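Local atomic coordinates of RNA polymerase II subunit A C-terminal domain phosphatase SSU72 (Homo sapiens, PDB entry 4H3K), a protein that removes phosphate from phosphoserine and phosphothreonine, acting on the C-terminal domain of RNA polymerase II, and takes part in RNA processing and transcription termination. Residues Phe56-His61 with Tyr136-Glu141; Val30-Ser33 with Arg38-Glu41; Cys176-Cys181 with Gln197-Lys202; Ala42-Ser47 with Lys109-Arg114. The protein carries 1 engineered substitution. One frame throughout, in Å; residues are numbered along the deposited sequence.

Interaction 1 (Phe56-His61 with Tyr136-Glu141)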
loop_
_atom_site.group_PDB
_atom_site.type_symbol
_atom_site.label_atom_id
_atom_site.label_comp_id
_atom_site.label_asym_id
_atom_site.label_seq_id
_atom_site.Cartn_x
_atom_site.Cartn_y
_atom_site.Cartn_z
ATOM N N PHE B 56 9.551 13.210 8.040
ATOM C CA PHE B 56 8.417 13.432 8.931
ATOM C C PHE B 56 8.800 13.051 10.335
ATOM O O PHE B 56 9.820 12.391 10.551
ATOM C CB PHE B 56 7.201 12.564 8.515
ATOM C CG PHE B 56 6.752 12.786 7.106
ATOM C CD1 PHE B 56 5.887 13.834 6.807
ATOM C CD2 PHE B 56 7.212 11.949 6.070
ATOM C CE1 PHE B 56 5.469 14.061 5.502
ATOM C CE2 PHE B 56 6.812 12.151 4.767
ATOM C CZ PHE B 56 5.922 13.210 4.471
ATOM N N GLY B 57 7.960 13.458 11.284
ATOM C CA GLY B 57 8.037 12.967 12.658
ATOM C C GLY B 57 6.685 12.374 13.069
ATOM O O GLY B 57 5.647 12.807 12.593
ATOM N N THR B 58 6.695 11.374 13.943
ATOM C CA THR B 58 5.447 10.811 14.451
ATOM C C THR B 58 5.103 11.251 15.861
ATOM O O THR B 58 4.024 10.909 16.355
ATOM C CB THR B 58 5.484 9.287 14.490
ATOM O OG1 THR B 58 6.657 8.875 15.195
ATOM C CG2 THR B 58 5.475 8.712 13.050
ATOM N N GLY B 59 6.007 11.986 16.519
ATOM C CA GLY B 59 5.775 12.403 17.899
ATOM C C GLY B 59 4.565 13.320 18.039
ATOM O O GLY B 59 4.154 14.006 17.084
ATOM N N THR B 60 3.995 13.342 19.242
ATOM C CA THR B 60 2.920 14.260 19.574
ATOM C C THR B 60 3.371 15.727 19.492
ATOM O O THR B 60 2.570 16.631 19.251
ATOM C CB THR B 60 2.404 13.920 21.006
ATOM O OG1 THR B 60 1.919 12.549 20.993
ATOM C CG2 THR B 60 1.264 14.799 21.384
ATOM N N HIS B 61 4.663 15.952 19.724
ATOM C CA HIS B 61 5.241 17.291 19.754
ATOM C C HIS B 61 6.725 17.186 19.404
ATOM O O HIS B 61 7.281 16.090 19.323
ATOM C CB HIS B 61 5.089 17.914 21.145
ATOM C CG HIS B 61 5.616 17.042 22.243
ATOM N ND1 HIS B 61 6.908 17.140 22.716
ATOM C CD2 HIS B 61 5.040 16.030 22.929
ATOM C CE1 HIS B 61 7.096 16.242 23.666
ATOM N NE2 HIS B 61 5.981 15.550 23.806
ATOM N N TYR B 136 8.311 3.400 14.177
ATOM C CA TYR B 136 7.792 2.301 13.317
ATOM C C TYR B 136 6.334 1.934 13.723
ATOM O O TYR B 136 5.439 1.825 12.877
ATOM C CB TYR B 136 8.715 1.111 13.491
ATOM C CG TYR B 136 8.388 -0.162 12.732
ATOM C CD1 TYR B 136 8.867 -0.363 11.434
ATOM C CD2 TYR B 136 7.646 -1.184 13.338
ATOM C CE1 TYR B 136 8.627 -1.564 10.749
ATOM C CE2 TYR B 136 7.410 -2.400 12.668
ATOM C CZ TYR B 136 7.890 -2.564 11.372
ATOM O OH TYR B 136 7.669 -3.744 10.732
ATOM N N ASP B 137 6.111 1.719 15.018
ATOM C CA ASP B 137 4.761 1.379 15.522
ATOM C C ASP B 137 3.746 2.470 15.165
ATOM O O ASP B 137 2.617 2.175 14.801
ATOM C CB ASP B 137 4.752 1.186 17.045
ATOM C CG ASP B 137 5.460 -0.065 17.470
ATOM O OD1 ASP B 137 5.615 -1.001 16.640
ATOM O OD2 ASP B 137 5.881 -0.113 18.641
ATOM N N GLN B 138 4.157 3.725 15.257
ATOM C CA GLN B 138 3.253 4.843 14.997
ATOM C C GLN B 138 2.941 4.943 13.509
ATOM O O GLN B 138 1.784 5.165 13.105
ATOM C CB GLN B 138 3.850 6.154 15.550
ATOM C CG GLN B 138 3.755 6.196 17.094
ATOM C CD GLN B 138 4.411 7.405 17.742
ATOM O OE1 GLN B 138 5.545 7.800 17.412
ATOM N NE2 GLN B 138 3.698 7.993 18.694
ATOM N N VAL B 139 3.969 4.775 12.691
ATOM C CA VAL B 139 3.758 4.796 11.253
ATOM C C VAL B 139 2.791 3.679 10.845
ATOM O O VAL B 139 1.839 3.899 10.089
ATOM C CB VAL B 139 5.103 4.598 10.476
ATOM C CG1 VAL B 139 4.817 4.163 9.036
ATOM C CG2 VAL B 139 5.949 5.910 10.533
ATOM N N VAL B 140 3.023 2.473 11.360
ATOM C CA VAL B 140 2.150 1.335 11.033
ATOM C C VAL B 140 0.711 1.517 11.542
ATOM O O VAL B 140 -0.255 1.258 10.797
ATOM C CB VAL B 140 2.761 0.003 11.525
ATOM C CG1 VAL B 140 1.757 -1.149 11.378
ATOM C CG2 VAL B 140 4.031 -0.301 10.710
ATOM N N GLU B 141 0.570 1.978 12.788
ATOM C CA GLU B 141 -0.755 2.252 13.316
ATOM C C GLU B 141 -1.501 3.231 12.415
ATOM O O GLU B 141 -2.671 3.020 12.098
ATOM C CB GLU B 141 -0.705 2.834 14.728
ATOM C CG GLU B 141 -2.157 2.967 15.285
ATOM C CD GLU B 141 -2.217 3.251 16.758
ATOM O OE1 GLU B 141 -1.195 3.713 17.313
ATOM O OE2 GLU B 141 -3.298 3.006 17.360
#

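Interaction 2 (Val30-Ser33 with Arg38-Glu41). Engineered in segment 30-33: S32 (natural residue Cys). With PO4 (phosphate ion), chain F.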
loop_
_atom_site.group_PDB
_atom_site.type_symbol
_atom_site.label_atom_id
_atom_site.label_comp_id
_atom_site.label_asym_id
_atom_site.label_seq_id
_atom_site.Cartn_x
_atom_site.Cartn_y
_atom_site.Cartn_z
ATOM N N VAL B 30 11.675 9.308 5.196
ATOM C CA VAL B 30 12.371 8.970 6.421
ATOM C C VAL B 30 11.665 9.656 7.587
ATOM O O VAL B 30 11.339 10.847 7.508
ATOM C CB VAL B 30 13.867 9.372 6.396
ATOM C CG1 VAL B 30 14.541 8.827 7.671
ATOM C CG2 VAL B 30 14.575 8.787 5.172
ATOM N N VAL B 31 11.425 8.886 8.659
ATOM C CA VAL B 31 10.563 9.322 9.765
ATOM C C VAL B 31 11.279 9.159 11.119
ATOM O O VAL B 31 11.809 8.087 11.441
ATOM C CB VAL B 31 9.238 8.512 9.786
ATOM C CG1 VAL B 31 8.215 9.170 10.712
ATOM C CG2 VAL B 31 8.659 8.380 8.375
ATOM N N SER B 32 11.317 10.231 11.910
ATOM C CA SER B 32 11.829 10.101 13.264
ATOM C C SER B 32 10.720 10.543 14.216
ATOM O O SER B 32 9.523 10.477 13.869
ATOM C CB SER B 32 13.109 10.940 13.454
ATOM O OG SER B 32 12.800 12.291 13.182
ATOM N N SER B 33 11.090 10.990 15.408
ATOM C CA SER B 33 10.051 11.414 16.360
ATOM C C SER B 33 9.674 12.880 16.232
ATOM O O SER B 33 8.485 13.230 16.100
ATOM C CB SER B 33 10.452 11.055 17.782
ATOM O OG SER B 33 9.331 11.297 18.596
ATOM N N ARG B 38 17.457 12.737 13.367
ATOM C CA ARG B 38 17.708 11.527 12.571
ATOM C C ARG B 38 17.112 11.580 11.153
ATOM O O ARG B 38 17.786 11.263 10.161
ATOM C CB ARG B 38 17.263 10.297 13.357
ATOM C CG ARG B 38 18.081 10.145 14.644
ATOM C CD ARG B 38 17.372 9.242 15.636
ATOM N NE ARG B 38 16.148 9.865 16.166
ATOM C CZ ARG B 38 15.247 9.228 16.903
ATOM N NH1 ARG B 38 15.426 7.946 17.201
ATOM N NH2 ARG B 38 14.149 9.859 17.341
ATOM N N SER B 39 15.866 12.025 11.045
ATOM C CA SER B 39 15.204 12.068 9.750
ATOM C C SER B 39 15.741 13.189 8.860
ATOM O O SER B 39 15.771 13.039 7.650
ATOM C CB SER B 39 13.652 12.177 9.901
ATOM O OG SER B 39 13.305 13.300 10.733
ATOM N N MET B 40 16.194 14.290 9.454
ATOM C CA MET B 40 16.684 15.425 8.693
ATOM C C MET B 40 18.123 15.215 8.186
ATOM O O MET B 40 18.449 15.596 7.058
ATOM C CB MET B 40 16.534 16.715 9.500
ATOM C CG MET B 40 15.065 17.065 9.719
ATOM S SD MET B 40 14.271 17.494 8.152
ATOM C CE MET B 40 14.777 19.228 7.968
ATOM N N GLU B 41 18.960 14.625 9.026
ATOM C CA GLU B 41 20.276 14.127 8.579
ATOM C C GLU B 41 20.128 13.186 7.373
ATOM O O GLU B 41 20.898 13.267 6.401
ATOM C CB GLU B 41 20.968 13.401 9.730
ATOM C CG GLU B 41 22.496 13.256 9.573
ATOM C CD GLU B 41 23.194 14.606 9.454
ATOM O OE1 GLU B 41 23.936 14.775 8.497
ATOM O OE2 GLU B 41 22.953 15.504 10.285
HETATM P P PO4 F . 14.501 13.274 15.871
HETATM O O1 PO4 F . 14.042 14.000 14.645
HETATM O O2 PO4 F . 14.994 14.260 16.941
HETATM O O3 PO4 F . 15.655 12.339 15.564
HETATM O O4 PO4 F . 13.422 12.429 16.486
#

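Interaction 3 (Cys176-Cys181 with Gln197-Lys202)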
loop_
_atom_site.group_PDB
_atom_site.type_symbol
_atom_site.label_atom_id
_atom_site.label_comp_id
_atom_site.label_asym_id
_atom_site.label_seq_id
_atom_site.Cartn_x
_atom_site.Cartn_y
_atom_site.Cartn_z
ATOM N N CYS B 176 21.277 5.592 3.550
ATOM C CA CYS B 176 21.695 5.892 2.177
ATOM C C CYS B 176 22.243 4.628 1.499
ATOM O O CYS B 176 21.894 4.332 0.346
ATOM C CB CYS B 176 22.741 7.027 2.137
ATOM S SG CYS B 176 23.181 7.499 0.424
ATOM N N GLU B 177 23.074 3.870 2.219
ATOM C CA GLU B 177 23.601 2.601 1.685
ATOM C C GLU B 177 22.487 1.616 1.346
ATOM O O GLU B 177 22.460 1.036 0.241
ATOM C CB GLU B 177 24.636 1.984 2.639
ATOM C CG GLU B 177 25.724 1.265 1.911
ATOM C CD GLU B 177 26.728 0.605 2.820
ATOM O OE1 GLU B 177 26.872 1.074 3.984
ATOM O OE2 GLU B 177 27.388 -0.356 2.329
ATOM N N LEU B 178 21.529 1.475 2.257
ATOM C CA LEU B 178 20.380 0.623 2.002
ATOM C C LEU B 178 19.576 1.081 0.783
ATOM O O LEU B 178 19.249 0.278 -0.078
ATOM C CB LEU B 178 19.501 0.518 3.248
ATOM C CG LEU B 178 18.223 -0.309 3.057
ATOM C CD1 LEU B 178 18.560 -1.784 2.752
ATOM C CD2 LEU B 178 17.296 -0.196 4.264
ATOM N N CYS B 179 19.302 2.372 0.679
ATOM C CA CYS B 179 18.508 2.887 -0.431
ATOM C C CYS B 179 19.242 2.696 -1.749
ATOM O O CYS B 179 18.649 2.358 -2.755
ATOM C CB CYS B 179 18.145 4.356 -0.209
ATOM S SG CYS B 179 16.874 4.479 1.087
ATOM N N GLN B 180 20.544 2.880 -1.719
ATOM C CA GLN B 180 21.399 2.577 -2.861
ATOM C C GLN B 180 21.298 1.139 -3.346
ATOM O O GLN B 180 21.108 0.882 -4.551
ATOM C CB GLN B 180 22.838 2.897 -2.476
ATOM C CG GLN B 180 23.623 3.231 -3.646
ATOM C CD GLN B 180 23.074 4.471 -4.291
ATOM O OE1 GLN B 180 22.750 5.437 -3.593
ATOM N NE2 GLN B 180 22.954 4.456 -5.622
ATOM N N CYS B 181 21.423 0.195 -2.416
ATOM C CA CYS B 181 21.258 -1.210 -2.753
ATOM C C CYS B 181 19.925 -1.463 -3.384
ATOM O O CYS B 181 19.863 -2.052 -4.457
ATOM C CB CYS B 181 21.329 -2.089 -1.528
ATOM S SG CYS B 181 22.895 -2.293 -1.031
ATOM N N GLN B 197 18.516 -8.757 5.344
ATOM C CA GLN B 197 19.248 -9.803 6.089
ATOM C C GLN B 197 20.779 -9.649 5.948
ATOM O O GLN B 197 21.476 -9.711 6.929
ATOM C CB GLN B 197 18.789 -11.220 5.711
ATOM C CG GLN B 197 17.377 -11.590 6.237
ATOM C CD GLN B 197 17.294 -11.636 7.774
ATOM O OE1 GLN B 197 16.523 -10.895 8.395
ATOM N NE2 GLN B 197 18.073 -12.504 8.380
ATOM N N GLU B 198 21.281 -9.433 4.730
ATOM C CA GLU B 198 22.698 -9.040 4.526
ATOM C C GLU B 198 23.101 -7.806 5.354
ATOM O O GLU B 198 24.151 -7.804 5.998
ATOM C CB GLU B 198 22.995 -8.762 3.054
ATOM C CG GLU B 198 23.072 -9.947 2.160
ATOM C CD GLU B 198 23.629 -9.570 0.783
ATOM O OE1 GLU B 198 24.736 -8.960 0.737
ATOM O OE2 GLU B 198 22.958 -9.882 -0.245
ATOM N N PHE B 199 22.280 -6.759 5.323
ATOM C CA PHE B 199 22.509 -5.552 6.143
ATOM C C PHE B 199 22.504 -5.821 7.634
ATOM O O PHE B 199 23.265 -5.197 8.375
ATOM C CB PHE B 199 21.487 -4.443 5.844
ATOM C CG PHE B 199 21.954 -3.456 4.833
ATOM C CD1 PHE B 199 21.899 -3.757 3.463
ATOM C CD2 PHE B 199 22.473 -2.230 5.232
ATOM C CE1 PHE B 199 22.345 -2.833 2.508
ATOM C CE2 PHE B 199 22.943 -1.291 4.271
ATOM C CZ PHE B 199 22.876 -1.594 2.912
ATOM N N GLU B 200 21.658 -6.738 8.093
ATOM C CA GLU B 200 21.699 -7.149 9.510
ATOM C C GLU B 200 23.023 -7.805 9.893
ATOM O O GLU B 200 23.637 -7.444 10.906
ATOM C CB GLU B 200 20.564 -8.097 9.846
ATOM C CG GLU B 200 19.234 -7.370 9.978
ATOM C CD GLU B 200 18.132 -8.248 10.553
ATOM O OE1 GLU B 200 18.422 -9.396 10.921
ATOM O OE2 GLU B 200 16.973 -7.787 10.621
ATOM N N GLU B 201 23.444 -8.760 9.081
ATOM C CA GLU B 201 24.673 -9.469 9.304
ATOM C C GLU B 201 25.884 -8.506 9.228
ATOM O O GLU B 201 26.770 -8.550 10.092
ATOM C CB GLU B 201 24.773 -10.639 8.316
ATOM C CG GLU B 201 25.639 -11.820 8.775
ATOM C CD GLU B 201 27.112 -11.620 8.458
ATOM O OE1 GLU B 201 27.413 -10.817 7.541
ATOM O OE2 GLU B 201 27.971 -12.259 9.118
ATOM N N LYS B 202 25.897 -7.615 8.234
ATOM C CA LYS B 202 27.031 -6.681 8.057
ATOM C C LYS B 202 27.098 -5.624 9.167
ATOM O O LYS B 202 28.180 -5.301 9.646
ATOM C CB LYS B 202 27.006 -5.972 6.686
ATOM C CG LYS B 202 27.075 -6.896 5.475
ATOM C CD LYS B 202 28.480 -7.304 5.099
ATOM C CE LYS B 202 28.460 -8.171 3.843
ATOM N NZ LYS B 202 29.853 -8.642 3.577
#

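Interaction 4 (Ala42-Ser47 with Lys109-Arg114)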
loop_
_atom_site.group_PDB
_atom_site.type_symbol
_atom_site.label_atom_id
_atom_site.label_comp_id
_atom_site.label_asym_id
_atom_site.label_seq_id
_atom_site.Cartn_x
_atom_site.Cartn_y
_atom_site.Cartn_z
ATOM N N ALA B 42 19.132 12.307 7.424
ATOM C CA ALA B 42 18.907 11.349 6.341
ATOM C C ALA B 42 18.312 12.058 5.126
ATOM O O ALA B 42 18.704 11.774 4.027
ATOM C CB ALA B 42 17.985 10.203 6.812
ATOM N N HIS B 43 17.369 12.982 5.349
ATOM C CA HIS B 43 16.756 13.771 4.274
ATOM C C HIS B 43 17.886 14.461 3.523
ATOM O O HIS B 43 17.967 14.364 2.296
ATOM C CB HIS B 43 15.803 14.812 4.882
ATOM C CG HIS B 43 14.943 15.541 3.891
ATOM N ND1 HIS B 43 13.661 15.960 4.198
ATOM C CD2 HIS B 43 15.184 15.965 2.627
ATOM C CE1 HIS B 43 13.146 16.592 3.161
ATOM N NE2 HIS B 43 14.046 16.604 2.191
ATOM N N ASN B 44 18.775 15.111 4.270
ATOM C CA ASN B 44 19.890 15.846 3.675
ATOM C C ASN B 44 20.800 14.940 2.817
ATOM O O ASN B 44 21.051 15.258 1.641
ATOM C CB ASN B 44 20.674 16.620 4.756
ATOM C CG ASN B 44 21.706 17.615 4.166
ATOM O OD1 ASN B 44 22.916 17.428 4.331
ATOM N ND2 ASN B 44 21.229 18.642 3.466
ATOM N N ILE B 45 21.279 13.824 3.375
ATOM C CA ILE B 45 22.175 12.926 2.619
ATOM C C ILE B 45 21.436 12.350 1.385
ATOM O O ILE B 45 21.953 12.389 0.253
ATOM C CB ILE B 45 22.736 11.750 3.504
ATOM C CG1 ILE B 45 23.551 12.277 4.719
ATOM C CG2 ILE B 45 23.624 10.787 2.670
ATOM C CD1 ILE B 45 24.309 13.532 4.494
ATOM N N LEU B 46 20.217 11.843 1.591
ATOM C CA LEU B 46 19.471 11.218 0.477
ATOM C C LEU B 46 19.226 12.238 -0.619
ATOM O O LEU B 46 19.451 11.949 -1.792
ATOM C CB LEU B 46 18.168 10.574 0.950
ATOM C CG LEU B 46 18.374 9.277 1.772
ATOM C CD1 LEU B 46 17.109 8.871 2.452
ATOM C CD2 LEU B 46 18.841 8.095 0.912
ATOM N N SER B 47 18.793 13.437 -0.217
ATOM C CA SER B 47 18.467 14.481 -1.182
ATOM C C SER B 47 19.707 14.824 -2.016
ATOM O O SER B 47 19.626 14.920 -3.227
ATOM C CB SER B 47 17.922 15.708 -0.466
ATOM O OG SER B 47 17.808 16.769 -1.372
ATOM N N LYS B 109 16.382 24.452 8.347
ATOM C CA LYS B 109 15.742 25.566 7.662
ATOM C C LYS B 109 16.060 25.581 6.168
ATOM O O LYS B 109 15.200 25.896 5.345
ATOM C CB LYS B 109 16.153 26.909 8.288
ATOM C CG LYS B 109 15.084 27.982 8.074
ATOM C CD LYS B 109 15.664 29.382 7.976
ATOM C CE LYS B 109 14.675 30.300 7.257
ATOM N NZ LYS B 109 15.380 31.449 6.612
ATOM N N ARG B 110 17.295 25.237 5.834
ATOM C CA ARG B 110 17.749 25.186 4.449
ATOM C C ARG B 110 17.122 24.050 3.673
ATOM O O ARG B 110 17.243 24.010 2.457
ATOM C CB ARG B 110 19.267 25.058 4.408
ATOM C CG ARG B 110 19.937 26.377 4.758
ATOM C CD ARG B 110 21.412 26.235 5.084
ATOM N NE ARG B 110 21.864 27.345 5.940
ATOM C CZ ARG B 110 22.003 28.614 5.539
ATOM N NH1 ARG B 110 21.725 28.970 4.290
ATOM N NH2 ARG B 110 22.422 29.541 6.392
ATOM N N ILE B 111 16.448 23.125 4.365
ATOM C CA ILE B 111 15.750 22.046 3.666
ATOM C C ILE B 111 14.265 22.369 3.454
ATOM O O ILE B 111 13.713 22.159 2.364
ATOM C CB ILE B 111 15.911 20.690 4.396
ATOM C CG1 ILE B 111 17.366 20.203 4.290
ATOM C CG2 ILE B 111 14.902 19.662 3.821
ATOM C CD1 ILE B 111 17.723 19.042 5.249
ATOM N N LYS B 112 13.620 22.860 4.511
ATOM C CA LYS B 112 12.194 23.111 4.489
ATOM C C LYS B 112 11.845 23.977 5.690
ATOM O O LYS B 112 12.616 24.050 6.636
ATOM C CB LYS B 112 11.412 21.780 4.506
ATOM C CG LYS B 112 11.548 20.998 5.799
ATOM C CD LYS B 112 10.928 19.603 5.643
ATOM C CE LYS B 112 10.794 18.908 6.981
ATOM N NZ LYS B 112 10.126 17.546 6.844
ATOM N N PRO B 113 10.686 24.646 5.657
ATOM C CA PRO B 113 10.491 25.662 6.704
ATOM C C PRO B 113 10.101 25.138 8.098
ATOM O O PRO B 113 10.419 25.786 9.103
ATOM C CB PRO B 113 9.401 26.561 6.123
ATOM C CG PRO B 113 8.658 25.706 5.179
ATOM C CD PRO B 113 9.638 24.704 4.621
ATOM N N ARG B 114 9.438 23.983 8.178
ATOM C CA ARG B 114 9.039 23.432 9.475
ATOM C C ARG B 114 9.001 21.907 9.517
ATOM O O ARG B 114 8.887 21.254 8.473
ATOM C CB ARG B 114 7.685 24.008 9.941
ATOM C CG ARG B 114 6.531 23.687 9.028
ATOM C CD ARG B 114 5.179 24.037 9.643
ATOM N NE ARG B 114 4.138 23.299 8.929
ATOM C CZ ARG B 114 3.721 22.059 9.224
ATOM N NH1 ARG B 114 4.209 21.378 10.264
ATOM N NH2 ARG B 114 2.785 21.500 8.475
#

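Interaction 1 (Phe56-His61 with Tyr136-Glu141)
T58 and Q138 meet where the loop leaving the edge strand 52-57 passes helix 133-145, in an alpha/beta fold with a mostly parallel central sheet. Their CA atoms, 6.4 Å apart, are the closest pair of the two segments. The helix connects strands 127-130 and 153-159, so the contact links the end of one strand to a crossover helix that follows much later in the chain.

The polar part is a single hydrogen bond, from T58 OG1 to Q138 OE1 at 2.7 Å. The donor stands 40° out of the carbonyl plane of the glutamine amide and so does not lie along a lone pair. With chi1 at 52°, T58 holds OG1 between its backbone N and carbonyl carbon. The Q138 chain runs out extended beyond CG, which brings its amide level with the threonine hydroxyl.

Van der Waals contact supplements this bond at T58 CB and CG2. Q138 CB lies 3.7 Å from T58 CB, so the glutamine touches at its root as well as at its amide. The side chains of T58 and V139 cross at about a right angle, meeting through their CG2 methyls.

V31 of the neighbouring strand 27-32 touches both T58 and V139, and F118 also packs on V139, so the apolar side of the contact merges into the protein interior. One residue before Q138 on the helix, D137 pairs outward, in a salt bridge with a basic side chain of another protein's chain. The methyl contact itself closes to 3.8 Å between T58 CG2 and V139 CG2.

Interaction 2 (Val30-Ser33 with Arg38-Glu41)
S32 and S39 approach to 5.3 Å between CA atoms, where strand 27-32 ends and helix 38-48 begins across the turn of a phosphate-binding P-loop. The spacing from S32 to R38 is that of the CX5R signature of cysteine-based phosphatases, S32 being an engineered replacement of the natural cysteine.

R38 grips the phosphate ion, probably from the crystallisation liquor, with the edge of its guanidinium. R38 NE donates to phosphate O3 at 2.6 Å in an almost straight bond (176°), while R38 NH2 reaches phosphate O4 at 2.8 Å. R38 N, at the start of the helix, donates to phosphate O3 at 2.9 Å, and the bend at chi3 (-69°) helps bring R38 NE back to that same oxygen. E132 and the carbonyl of I161 hold NH1, fixing the rotation of the group.

From the strand end, S32 OG donates to phosphate O1 at 2.6 Å and S33 N to phosphate O4 at 2.9 Å; the backbone N atoms of S34, Q36 and N37 complete the cradle. S39 OG lies 2.7 Å from S32 OG and is hydrogen-bonded to N35 OD1, so S39 is positioned as a second-shell residue.

Away from the anion the interface turns apolar. V30, facing the helix from the strand, presses its CG1 branch against S39 CA at 3.9 Å.

Interaction 3 (Cys176-Cys181 with Gln197-Lys202)
F199 crosses from helix 188-203 to L178, E177 and C181 of helix 165-184, the two helices forming an antiparallel hairpin in a region partly predicted to be a coiled coil. The short axes run at 148° to each other and come no nearer than 11.7 Å. At that spacing a single large side chain does the bridging, and F199 takes part in every contact of the two segments.

The aromatic interactions differ by the side of the ring used. Over one face sits L178 CD1, 4.1 Å from the F199 ring centroid and 18° off the normal, a CH-pi contact shifted toward the rim. With CG turned away from its backbone N, L178 brings its CD1 methyl to the ring beside CD1 and CE1 of F199. At the edge, C181 SG lies practically in the ring plane, 89° from the normal, making a sulfur-aromatic contact.

Backbone packing comes next. The far end of the ring is driven against the helix backbone, with F199 CZ 3.4 Å from L178 N and 3.5 Å from L178 CA. E177 meets the same end with the root of its side chain, its CB lying 4.0 Å from F199 CZ near the ring plane.

Beneath the hairpin, L178 also touches L129 of the central strand 127-130, which joins this peripheral pair of helices to the sheet. On the opposite helix, Q197 and E200 contact another protein's chain. The sulfur comes closest to the ring at one carbon, C181 SG standing 3.6 Å from F199 CE1.

Interaction 4 (Ala42-Ser47 with Lys109-Arg114)
H43, on helix 38-48, turns its imidazole toward I111 in the loop that follows helix 101-109. The methyl I111 CG2 rides over one face of the ring, 3.6 Å from the centroid and 15° off the normal, which meets the geometry of a CH-pi contact. It sits slightly toward the rim, with H43 NE2 and I111 CG2 3.6 Å apart. The ring reaches this position because H43 holds CG opposite its backbone N (chi1 -171°), sending the imidazole out from the helix. K112 passes obliquely by the same ring, its CD 4.5 Å from H43 CE1.

One residue on, N44 receives the other branch of the isoleucine. I111 CD1 lies 3.8 Å from N44 CB and 4.0 Å from N44 ND2, so the amide is grazed by a methyl. I111 thus straddles two adjacent helix residues, CG2 on the histidine and CD1 on the asparagine.

No hydrogen bond joins the segments directly; the polar ends are tied through third residues. S55 bonds to both H43 ND1 and K112 NZ, and K112 NZ also forms a salt bridge with E116. With K112 NZ 4.7 Å from H43 ND1, the lysine would probably disfavour protonation of the histidine, an effect that E116 should partly offset. The chemistry therefore implies a surface contact held by dispersion between the segments, with S55 linking their polar groups.

From the N terminus, interaction 2 closes first, a short loop between strand 27-32 and helix 38-48 that encircles the phosphate. Interaction 4 opens on the next turn of the same helix and reaches the loop after helix 101-109. Before it closes, interaction 1 opens at the end of strand 52-57; it closes later, on helix 133-145, so the two cross. Interaction 3 follows in series as a local hairpin. No contact nests inside another. Interactions 1 and 2 meet through neighbouring strands, F56 O taking a probable hydrogen bond from S32 N, while L46 packs against V30 of interaction 2 and C176 of interaction 3, joining helix 38-48 to sheet and hairpin.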